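Local coordinates for protein peptidoglycan glycosyltransferase (PDB 4OVD) that belongs to the penicillin-binding proteins, with a dimerisation domain and a transpeptidase domain, at residues T426-H438 and W450-E464. Sequence-based numbering, arbitrary orientation.
Sequences TAVANKGTMVTPH and WPTKDVISSSTASAE
Met434 and Lys453 face each other as the hydrogen-bonded pair of a two-stranded antiparallel ribbon, Met434 N giving to Lys453 O at 2.8 Å and Lys453 N to Met434 O at 3.0 Å. Beyond it Gly432 O takes Val455 N at 3.0 Å. Gly432, in the type I' turn from Asn430 to Thr433, has backbone angles that by themselves call for glycine, and a CB would also run into Ile456 O. At the non-hydrogen-bonded pair, Thr433 OG1 donates to Asp454 OD1 from above the carboxylate plane, while Thr433 CG2 packs on Thr452 CB. On the other face the selenomethionine Met434, bent at its last torsion (chi3 85°), lays CE against Val455 CG2 and against CD of Lys453, whose extended chain carries NZ on to Lys375 O. Pro451 O accepts from Thr436 OG1 (2.8 Å) and from two waters, one also donating to Met434 O, the other accepting from Thr436 N. Farther along, the His438 ring stacks face to face on the five-membered ring of Trp450, planes 13° apart; His438 ND1 bonds Thr436 O (2.7 Å), near the ring plane, helping set the imidazole's rotation. Small Ala461, its CB 3.5 Å from Val428 O, lets the helices approach. The antiparallel ribbon thus joins helices 418-429 and 458-474 in the penicillin-binding transpeptidase domain.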
# COMPACT_ATOMS: atom_id res chain seq x y z
N THR A 426 6.48 -3.50 -5.55
CA THR A 426 6.28 -3.57 -6.98
C THR A 426 7.61 -3.85 -7.70
O THR A 426 7.57 -4.57 -8.64
CB THR A 426 5.52 -2.40 -7.65
OG1 THR A 426 6.29 -1.17 -7.60
CG2 THR A 426 4.19 -2.22 -7.03
N ALA A 427 8.73 -3.30 -7.25
CA ALA A 427 10.00 -3.56 -7.88
C ALA A 427 10.34 -5.04 -7.86
O ALA A 427 10.84 -5.59 -8.85
CB ALA A 427 11.12 -2.75 -7.24
N VAL A 428 10.03 -5.72 -6.76
CA VAL A 428 10.29 -7.16 -6.70
C VAL A 428 9.35 -7.89 -7.64
O VAL A 428 9.70 -8.89 -8.32
CB VAL A 428 10.19 -7.68 -5.26
CG1 VAL A 428 10.22 -9.19 -5.20
CG2 VAL A 428 11.32 -7.11 -4.44
N ALA A 429 8.12 -7.40 -7.73
CA ALA A 429 7.14 -8.08 -8.58
C ALA A 429 7.19 -7.65 -10.04
O ALA A 429 6.49 -8.21 -10.84
CB ALA A 429 5.73 -7.82 -8.07
N ASN A 430 7.96 -6.61 -10.38
CA ASN A 430 7.97 -6.18 -11.75
C ASN A 430 9.35 -6.12 -12.37
O ASN A 430 9.72 -5.12 -12.97
CB ASN A 430 7.31 -4.85 -11.82
CG ASN A 430 7.17 -4.35 -13.23
OD1 ASN A 430 6.75 -5.09 -14.07
ND2 ASN A 430 7.42 -3.10 -13.44
N LYS A 431 10.15 -7.16 -12.11
CA LYS A 431 11.49 -7.28 -12.70
C LYS A 431 12.40 -6.19 -12.32
O LYS A 431 13.27 -5.78 -13.07
CB LYS A 431 11.37 -7.39 -14.22
CG LYS A 431 10.62 -8.67 -14.58
CD LYS A 431 10.23 -8.77 -16.08
CE LYS A 431 11.44 -8.84 -17.03
NZ LYS A 431 12.34 -10.00 -16.80
N GLY A 432 12.14 -5.64 -11.17
CA GLY A 432 13.00 -4.63 -10.68
C GLY A 432 12.58 -3.23 -10.88
O GLY A 432 13.29 -2.31 -10.41
N THR A 433 11.51 -3.03 -11.64
CA THR A 433 11.05 -1.67 -11.90
C THR A 433 9.88 -1.28 -10.98
O THR A 433 8.87 -1.95 -10.97
CB THR A 433 10.70 -1.51 -13.38
OG1 THR A 433 11.88 -1.69 -14.15
CG2 THR A 433 10.15 -0.11 -13.69
N MSE A 434 10.05 -0.24 -10.18
CA MSE A 434 8.99 0.26 -9.27
C MSE A 434 8.01 1.16 -10.00
O MSE A 434 8.41 1.98 -10.83
CB MSE A 434 9.74 0.92 -8.11
CG MSE A 434 8.88 1.65 -7.16
SE MSE A 434 9.93 1.79 -5.52
CE MSE A 434 10.85 3.37 -6.18
N VAL A 435 6.72 0.95 -9.80
CA VAL A 435 5.74 1.73 -10.51
C VAL A 435 5.06 2.68 -9.57
O VAL A 435 5.29 2.60 -8.40
CB VAL A 435 4.68 0.82 -11.17
CG1 VAL A 435 5.34 -0.18 -12.12
CG2 VAL A 435 3.86 0.10 -10.14
N THR A 436 4.23 3.56 -10.09
CA THR A 436 3.54 4.54 -9.30
C THR A 436 2.14 4.02 -9.10
O THR A 436 1.46 3.86 -10.07
CB THR A 436 3.40 5.85 -10.04
OG1 THR A 436 4.69 6.42 -10.29
CG2 THR A 436 2.58 6.80 -9.20
N PRO A 437 1.72 3.73 -7.85
CA PRO A 437 0.32 3.26 -7.67
C PRO A 437 -0.63 4.42 -8.03
O PRO A 437 -0.33 5.56 -7.77
CB PRO A 437 0.23 2.81 -6.19
CG PRO A 437 1.64 2.81 -5.70
CD PRO A 437 2.44 3.78 -6.56
N HIS A 438 -1.77 4.15 -8.63
CA HIS A 438 -2.62 5.21 -9.06
C HIS A 438 -3.97 4.75 -9.47
O HIS A 438 -4.16 3.62 -9.75
CB HIS A 438 -1.98 5.97 -10.21
CG HIS A 438 -1.80 5.14 -11.44
ND1 HIS A 438 -0.65 4.45 -11.70
CD2 HIS A 438 -2.63 4.90 -12.47
CE1 HIS A 438 -0.78 3.81 -12.84
NE2 HIS A 438 -1.97 4.08 -13.33
N TRP A 450 2.60 7.11 -16.27
CA TRP A 450 2.93 7.20 -14.89
C TRP A 450 4.39 6.81 -14.75
O TRP A 450 4.82 5.80 -15.33
CB TRP A 450 2.05 6.23 -14.13
CG TRP A 450 0.69 6.68 -14.07
CD1 TRP A 450 -0.33 6.29 -14.87
CD2 TRP A 450 0.14 7.66 -13.16
NE1 TRP A 450 -1.47 6.96 -14.53
CE2 TRP A 450 -1.22 7.81 -13.49
CE3 TRP A 450 0.67 8.40 -12.08
CZ2 TRP A 450 -2.07 8.66 -12.79
CZ3 TRP A 450 -0.16 9.23 -11.39
CH2 TRP A 450 -1.53 9.37 -11.75
N PRO A 451 5.15 7.58 -13.96
CA PRO A 451 6.59 7.33 -13.81
C PRO A 451 6.93 5.96 -13.23
O PRO A 451 6.20 5.43 -12.37
CB PRO A 451 7.05 8.43 -12.83
CG PRO A 451 5.90 9.43 -12.76
CD PRO A 451 4.66 8.65 -13.07
N THR A 452 8.00 5.38 -13.76
CA THR A 452 8.54 4.10 -13.29
C THR A 452 9.99 4.39 -12.89
O THR A 452 10.55 5.40 -13.30
CB THR A 452 8.54 2.98 -14.34
OG1 THR A 452 9.32 3.37 -15.47
CG2 THR A 452 7.16 2.57 -14.81
N LYS A 453 10.61 3.50 -12.12
CA LYS A 453 11.97 3.69 -11.68
C LYS A 453 12.68 2.33 -11.55
O LYS A 453 12.16 1.45 -10.89
CB LYS A 453 11.92 4.36 -10.31
CG LYS A 453 13.27 4.82 -9.78
CD LYS A 453 13.09 5.40 -8.39
CE LYS A 453 14.35 6.05 -7.86
NZ LYS A 453 14.05 6.56 -6.49
N ASP A 454 13.87 2.19 -12.09
CA ASP A 454 14.62 0.94 -12.00
C ASP A 454 15.32 0.96 -10.67
O ASP A 454 16.19 1.77 -10.44
CB ASP A 454 15.64 0.79 -13.12
CG ASP A 454 14.99 0.64 -14.47
OD1 ASP A 454 13.73 0.60 -14.56
OD2 ASP A 454 15.74 0.55 -15.45
N VAL A 455 14.91 0.08 -9.79
CA VAL A 455 15.47 0.08 -8.44
C VAL A 455 16.49 -1.02 -8.24
O VAL A 455 17.53 -0.80 -7.66
CB VAL A 455 14.29 0.00 -7.43
CG1 VAL A 455 14.78 -0.03 -6.02
CG2 VAL A 455 13.41 1.20 -7.65
N ILE A 456 16.15 -2.23 -8.64
CA ILE A 456 17.04 -3.38 -8.55
C ILE A 456 17.01 -4.10 -9.90
O ILE A 456 16.12 -3.86 -10.73
CB ILE A 456 16.58 -4.35 -7.46
CG1 ILE A 456 15.15 -4.75 -7.70
CG2 ILE A 456 16.71 -3.73 -6.07
CD1 ILE A 456 14.62 -5.64 -6.63
N SER A 457 17.96 -4.99 -10.13
CA SER A 457 17.94 -5.79 -11.38
C SER A 457 16.85 -6.86 -11.34
O SER A 457 16.34 -7.22 -10.27
CB SER A 457 19.24 -6.54 -11.55
OG SER A 457 19.39 -7.51 -10.54
N SER A 458 16.56 -7.45 -12.49
CA SER A 458 15.56 -8.49 -12.57
C SER A 458 16.06 -9.73 -11.85
O SER A 458 15.25 -10.52 -11.37
CB SER A 458 15.20 -8.84 -14.03
OG SER A 458 16.36 -9.10 -14.76
N SER A 459 17.37 -9.94 -11.85
CA SER A 459 17.90 -11.10 -11.13
C SER A 459 17.65 -10.96 -9.63
O SER A 459 17.28 -11.94 -8.99
CB SER A 459 19.38 -11.32 -11.40
OG SER A 459 20.14 -10.18 -11.08
N THR A 460 17.93 -9.80 -9.06
CA THR A 460 17.65 -9.57 -7.64
C THR A 460 16.16 -9.77 -7.36
O THR A 460 15.85 -10.42 -6.39
CB THR A 460 18.08 -8.16 -7.26
OG1 THR A 460 19.49 -8.06 -7.53
CG2 THR A 460 17.77 -7.87 -5.85
N ALA A 461 15.27 -9.20 -8.20
CA ALA A 461 13.85 -9.36 -8.09
C ALA A 461 13.45 -10.82 -8.06
O ALA A 461 12.67 -11.21 -7.23
CB ALA A 461 13.10 -8.64 -9.17
N SER A 462 14.04 -11.62 -8.94
CA SER A 462 13.79 -13.03 -8.96
C SER A 462 14.26 -13.76 -7.70
O SER A 462 13.60 -14.65 -7.25
CB SER A 462 14.52 -13.68 -10.17
OG SER A 462 13.96 -13.16 -11.34
N ALA A 463 15.43 -13.41 -7.16
CA ALA A 463 15.91 -14.07 -5.95
C ALA A 463 14.96 -13.67 -4.79
O ALA A 463 14.60 -14.50 -4.00
CB ALA A 463 17.34 -13.63 -5.65
N GLU A 464 14.49 -12.41 -4.74
CA GLU A 464 13.57 -12.00 -3.70
C GLU A 464 12.20 -12.72 -3.82
O GLU A 464 11.62 -13.15 -2.79
CB GLU A 464 13.37 -10.52 -3.71
CG GLU A 464 14.60 -9.73 -3.33
CD GLU A 464 14.97 -9.83 -1.85
OE1 GLU A 464 14.07 -9.74 -0.96
OE2 GLU A 464 16.18 -9.99 -1.58
O HOH W 1 7.69 4.62 -10.02
O HOH W 2 4.14 3.67 -12.85